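Local coordinates for protein L-hydantoinase (Arthrobacter aurescens, PDB 1GKR) that hydrolyses the ring of 5-substituted hydantoins, preferring aryl derivatives, with two zinc ions per subunit and an enantioselectivity that changes with the substrate, at residues L309-K321 with G332-M345. Residues are numbered along the deposited sequence; the frame is centred on the assembly and turned at random.
Sequences LGSDHGGHPVEDK and GNGALGLETSLPMM. With ZN (zinc ion), chain F.
ND1 of His313 accepts hydrogen bonds from two consecutive backbone amides, Gly337 N and Leu338 N, each at 3.0 Å and both nearly straight. They share one acceptor by arriving differently: the Gly337 amide lies modestly tilted from the ring plane, the Leu338 amide far out of it. With CG anti to the backbone N (chi1 171°), the imidazole projects into this turn, where Leu338 CD2 sits over one face in a CH-pi contact, 3.6 Å from the ring centroid. Leu336 CD2 closes on CE1 of His313 at 3.5 Å. Since ND1 accepts twice and NE2 is hydrogen-bonded to Asp78, the ring's rotation is fixed by polar partners at two points. Just before it, Ser311 OG accepts from His313 N in an ST turn and also bonds Asp58.

The arrangement is consistent with second-shell support, the residues flanking Asp312 being held on each side: between Ser311 and His313 stands this aspartate, whose OD1 binds zinc at 2.1 Å beside His60 and His62. A water bridges Ser311 O and Ala335 O, and Gly314 N bonds Ala335 O, so the backbone on both sides of the metal ligand is joined to Ala335.

Farther along, Lys321, its chain bent at chi2, brings NZ to Gly332 O and Gly334 O, both at 2.8 Å; the second bond uses a lone pair in the carbonyl plane. Pro280 O is a third acceptor for the same ammonium group. Gly332 CA lies over one face of His316.

At the other end, Leu309 CD2 and Met345 CE meet tip to tip at 3.8 Å. The contact thus runs from the end of strand 308-309 of the amidohydrolase TIM barrel to helix 341-350, with helix 357-372 touching Leu309 and Met345, and helix 75-85 packing on Leu338.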
loop_
_atom_site.group_PDB
_atom_site.type_symbol
_atom_site.label_atom_id
_atom_site.label_comp_id
_atom_site.label_asym_id
_atom_site.label_seq_id
_atom_site.Cartn_x
_atom_site.Cartn_y
_atom_site.Cartn_z
ATOM N N LEU A 309 12.103 -23.324 6.663
ATOM C CA LEU A 309 12.072 -24.340 5.629
ATOM C C LEU A 309 11.688 -25.647 6.329
ATOM O O LEU A 309 12.228 -25.989 7.385
ATOM C CB LEU A 309 13.444 -24.440 4.975
ATOM C CG LEU A 309 13.574 -24.044 3.501
ATOM C CD1 LEU A 309 12.709 -22.857 3.181
ATOM C CD2 LEU A 309 15.033 -23.750 3.185
ATOM N N GLY A 310 10.720 -26.354 5.765
ATOM C CA GLY A 310 10.284 -27.617 6.343
ATOM C C GLY A 310 10.185 -28.599 5.196
ATOM O O GLY A 310 9.785 -28.214 4.104
ATOM N N SER A 311 10.533 -29.857 5.421
ATOM C CA SER A 311 10.503 -30.829 4.329
ATOM C C SER A 311 9.122 -31.290 3.886
ATOM O O SER A 311 8.866 -31.480 2.691
ATOM C CB SER A 311 11.320 -32.057 4.719
ATOM O OG SER A 311 10.726 -32.685 5.841
ATOM N N ASP A 312 8.226 -31.442 4.854
ATOM C CA ASP A 312 6.889 -31.959 4.590
ATOM C C ASP A 312 7.065 -33.415 4.102
ATOM O O ASP A 312 6.364 -33.904 3.210
ATOM C CB ASP A 312 6.133 -31.120 3.558
ATOM C CG ASP A 312 4.646 -31.469 3.518
ATOM O OD1 ASP A 312 4.122 -31.945 4.550
ATOM O OD2 ASP A 312 3.993 -31.268 2.472
ATOM N N HIS A 313 8.045 -34.080 4.705
ATOM C CA HIS A 313 8.356 -35.479 4.446
ATOM C C HIS A 313 7.091 -36.292 4.745
ATOM O O HIS A 313 6.517 -36.197 5.831
ATOM C CB HIS A 313 9.482 -35.910 5.386
ATOM C CG HIS A 313 9.758 -37.380 5.381
ATOM N ND1 HIS A 313 10.651 -37.968 4.513
ATOM C CD2 HIS A 313 9.268 -38.380 6.156
ATOM C CE1 HIS A 313 10.706 -39.266 4.755
ATOM N NE2 HIS A 313 9.877 -39.540 5.747
ATOM N N GLY A 314 6.658 -37.095 3.786
ATOM C CA GLY A 314 5.466 -37.884 3.999
ATOM C C GLY A 314 5.338 -38.948 2.938
ATOM O O GLY A 314 5.271 -38.642 1.745
ATOM N N GLY A 315 5.302 -40.201 3.382
ATOM C CA GLY A 315 5.203 -41.311 2.456
ATOM C C GLY A 315 3.797 -41.635 2.000
ATOM O O GLY A 315 2.820 -41.143 2.541
ATOM N N HIS A 316 3.713 -42.459 0.973
ATOM C CA HIS A 316 2.453 -42.904 0.416
ATOM C C HIS A 316 2.820 -44.221 -0.238
ATOM O O HIS A 316 3.871 -44.324 -0.876
ATOM C CB HIS A 316 1.948 -41.937 -0.649
ATOM C CG HIS A 316 0.507 -41.575 -0.490
ATOM N ND1 HIS A 316 0.095 -40.400 0.108
ATOM C CD2 HIS A 316 -0.622 -42.256 -0.800
ATOM C CE1 HIS A 316 -1.224 -40.376 0.162
ATOM N NE2 HIS A 316 -1.684 -41.490 -0.382
ATOM N N PRO A 317 1.986 -45.258 -0.066
ATOM C CA PRO A 317 2.356 -46.521 -0.708
ATOM C C PRO A 317 2.595 -46.283 -2.199
ATOM O O PRO A 317 1.763 -45.678 -2.882
ATOM C CB PRO A 317 1.162 -47.426 -0.398
ATOM C CG PRO A 317 0.023 -46.450 -0.185
ATOM C CD PRO A 317 0.675 -45.356 0.595
ATOM N N VAL A 318 3.755 -46.738 -2.680
ATOM C CA VAL A 318 4.163 -46.564 -4.076
ATOM C C VAL A 318 3.091 -46.938 -5.113
ATOM O O VAL A 318 3.120 -46.453 -6.246
ATOM C CB VAL A 318 5.483 -47.340 -4.362
ATOM C CG1 VAL A 318 5.255 -48.809 -4.255
ATOM C CG2 VAL A 318 6.016 -46.987 -5.726
ATOM N N GLU A 319 2.134 -47.773 -4.713
ATOM C CA GLU A 319 1.047 -48.202 -5.598
ATOM C C GLU A 319 -0.061 -47.159 -5.689
ATOM O O GLU A 319 -1.017 -47.322 -6.447
ATOM C CB GLU A 319 0.454 -49.538 -5.123
ATOM C CG GLU A 319 0.154 -49.609 -3.635
ATOM C CD GLU A 319 1.311 -50.182 -2.827
ATOM O OE1 GLU A 319 2.484 -49.936 -3.176
ATOM O OE2 GLU A 319 1.046 -50.875 -1.824
ATOM N N ASP A 320 0.062 -46.098 -4.900
ATOM C CA ASP A 320 -0.919 -45.020 -4.909
ATOM C C ASP A 320 -0.297 -43.828 -5.608
ATOM O O ASP A 320 -0.855 -42.732 -5.610
ATOM C CB ASP A 320 -1.321 -44.632 -3.485
ATOM C CG ASP A 320 -2.185 -45.686 -2.816
ATOM O OD1 ASP A 320 -2.488 -46.708 -3.480
ATOM O OD2 ASP A 320 -2.562 -45.490 -1.632
ATOM N N LYS A 321 0.874 -44.054 -6.195
ATOM C CA LYS A 321 1.578 -43.007 -6.911
ATOM C C LYS A 321 1.676 -43.370 -8.368
ATOM O O LYS A 321 1.360 -42.559 -9.234
ATOM C CB LYS A 321 2.997 -42.816 -6.365
ATOM C CG LYS A 321 3.107 -41.913 -5.136
ATOM C CD LYS A 321 2.781 -40.461 -5.456
ATOM C CE LYS A 321 3.203 -39.555 -4.305
ATOM N NZ LYS A 321 3.003 -38.113 -4.595
ATOM N N GLY A 332 -1.763 -40.024 -4.947
ATOM C CA GLY A 332 -1.898 -39.227 -3.737
ATOM C C GLY A 332 -0.830 -38.155 -3.614
ATOM O O GLY A 332 0.200 -38.212 -4.276
ATOM N N ASN A 333 -1.076 -37.171 -2.761
ATOM C CA ASN A 333 -0.115 -36.092 -2.556
ATOM C C ASN A 333 0.979 -36.465 -1.561
ATOM O O ASN A 333 0.748 -37.229 -0.616
ATOM C CB ASN A 333 -0.818 -34.828 -2.045
ATOM C CG ASN A 333 -1.843 -34.295 -3.023
ATOM O OD1 ASN A 333 -1.702 -34.453 -4.240
ATOM N ND2 ASN A 333 -2.874 -33.640 -2.500
ATOM N N GLY A 334 2.170 -35.921 -1.764
ATOM C CA GLY A 334 3.233 -36.203 -0.830
ATOM C C GLY A 334 4.562 -36.505 -1.465
ATOM O O GLY A 334 4.636 -36.887 -2.627
ATOM N N ALA A 335 5.622 -36.326 -0.688
ATOM C CA ALA A 335 6.961 -36.604 -1.165
ATOM C C ALA A 335 7.845 -36.773 0.043
ATOM O O ALA A 335 7.659 -36.074 1.028
ATOM C CB ALA A 335 7.464 -35.462 -2.014
ATOM N N LEU A 336 8.782 -37.717 -0.020
ATOM C CA LEU A 336 9.721 -37.931 1.082
ATOM C C LEU A 336 10.705 -36.779 0.985
ATOM O O LEU A 336 10.864 -36.200 -0.085
ATOM C CB LEU A 336 10.457 -39.262 0.919
ATOM C CG LEU A 336 9.561 -40.503 0.914
ATOM C CD1 LEU A 336 10.403 -41.744 0.764
ATOM C CD2 LEU A 336 8.790 -40.587 2.208
ATOM N N GLY A 337 11.351 -36.425 2.091
ATOM C CA GLY A 337 12.292 -35.320 2.042
ATOM C C GLY A 337 13.262 -35.263 3.200
ATOM O O GLY A 337 14.192 -34.454 3.213
ATOM N N LEU A 338 13.056 -36.135 4.172
ATOM C CA LEU A 338 13.905 -36.171 5.346
ATOM C C LEU A 338 15.372 -36.438 5.037
ATOM O O LEU A 338 16.265 -35.957 5.730
ATOM C CB LEU A 338 13.384 -37.239 6.287
ATOM C CG LEU A 338 13.068 -36.831 7.711
ATOM C CD1 LEU A 338 12.652 -35.391 7.780
ATOM C CD2 LEU A 338 11.957 -37.746 8.219
ATOM N N GLU A 339 15.624 -37.205 3.989
ATOM C CA GLU A 339 16.992 -37.556 3.641
ATOM C C GLU A 339 17.615 -36.646 2.589
ATOM O O GLU A 339 18.831 -36.633 2.424
ATOM C CB GLU A 339 17.027 -39.015 3.172
ATOM C CG GLU A 339 18.266 -39.766 3.602
ATOM C CD GLU A 339 18.166 -41.254 3.347
ATOM O OE1 GLU A 339 17.197 -41.873 3.830
ATOM O OE2 GLU A 339 19.062 -41.803 2.671
ATOM N N THR A 340 16.784 -35.872 1.899
ATOM C CA THR A 340 17.259 -34.983 0.844
ATOM C C THR A 340 17.143 -33.471 1.095
ATOM O O THR A 340 17.621 -32.669 0.289
ATOM C CB THR A 340 16.517 -35.286 -0.452
ATOM O OG1 THR A 340 15.108 -35.168 -0.233
ATOM C CG2 THR A 340 16.825 -36.682 -0.915
ATOM N N SER A 341 16.518 -33.079 2.200
ATOM C CA SER A 341 16.329 -31.672 2.488
ATOM C C SER A 341 17.601 -30.831 2.588
ATOM O O SER A 341 17.769 -29.863 1.839
ATOM C CB SER A 341 15.529 -31.519 3.761
ATOM O OG SER A 341 15.226 -30.164 3.939
ATOM N N LEU A 342 18.499 -31.181 3.502
ATOM C CA LEU A 342 19.730 -30.401 3.663
ATOM C C LEU A 342 20.612 -30.493 2.426
ATOM O O LEU A 342 21.018 -29.474 1.863
ATOM C CB LEU A 342 20.537 -30.868 4.881
ATOM C CG LEU A 342 21.277 -29.827 5.746
ATOM C CD1 LEU A 342 22.414 -30.515 6.483
ATOM C CD2 LEU A 342 21.824 -28.697 4.915
ATOM N N PRO A 343 20.937 -31.715 1.988
ATOM C CA PRO A 343 21.786 -31.793 0.797
ATOM C C PRO A 343 21.238 -31.063 -0.429
ATOM O O PRO A 343 22.006 -30.517 -1.234
ATOM C CB PRO A 343 21.972 -33.306 0.580
ATOM C CG PRO A 343 20.976 -33.958 1.500
ATOM C CD PRO A 343 20.843 -33.024 2.652
ATOM N N MET A 344 19.921 -31.022 -0.572
ATOM C CA MET A 344 19.370 -30.330 -1.715
ATOM C C MET A 344 19.612 -28.826 -1.582
ATOM O O MET A 344 19.987 -28.176 -2.557
ATOM C CB MET A 344 17.884 -30.638 -1.858
ATOM C CG MET A 344 17.488 -31.059 -3.266
ATOM S SD MET A 344 18.622 -32.301 -3.956
ATOM C CE MET A 344 18.572 -31.889 -5.650
ATOM N N MET A 345 19.423 -28.275 -0.379
ATOM C CA MET A 345 19.639 -26.840 -0.145
ATOM C C MET A 345 21.127 -26.499 -0.238
ATOM O O MET A 345 21.515 -25.476 -0.805
ATOM C CB MET A 345 19.122 -26.426 1.236
ATOM C CG MET A 345 17.629 -26.510 1.399
ATOM S SD MET A 345 16.739 -25.849 -0.018
ATOM C CE MET A 345 17.176 -24.118 0.053
HETATM ZN ZN ZN F . 2.230 -31.469 5.399
HETATM O O HOH W 1 7.857 -33.181 0.517
HETATM O O HOH W 2 1.198 -31.649 3.124
#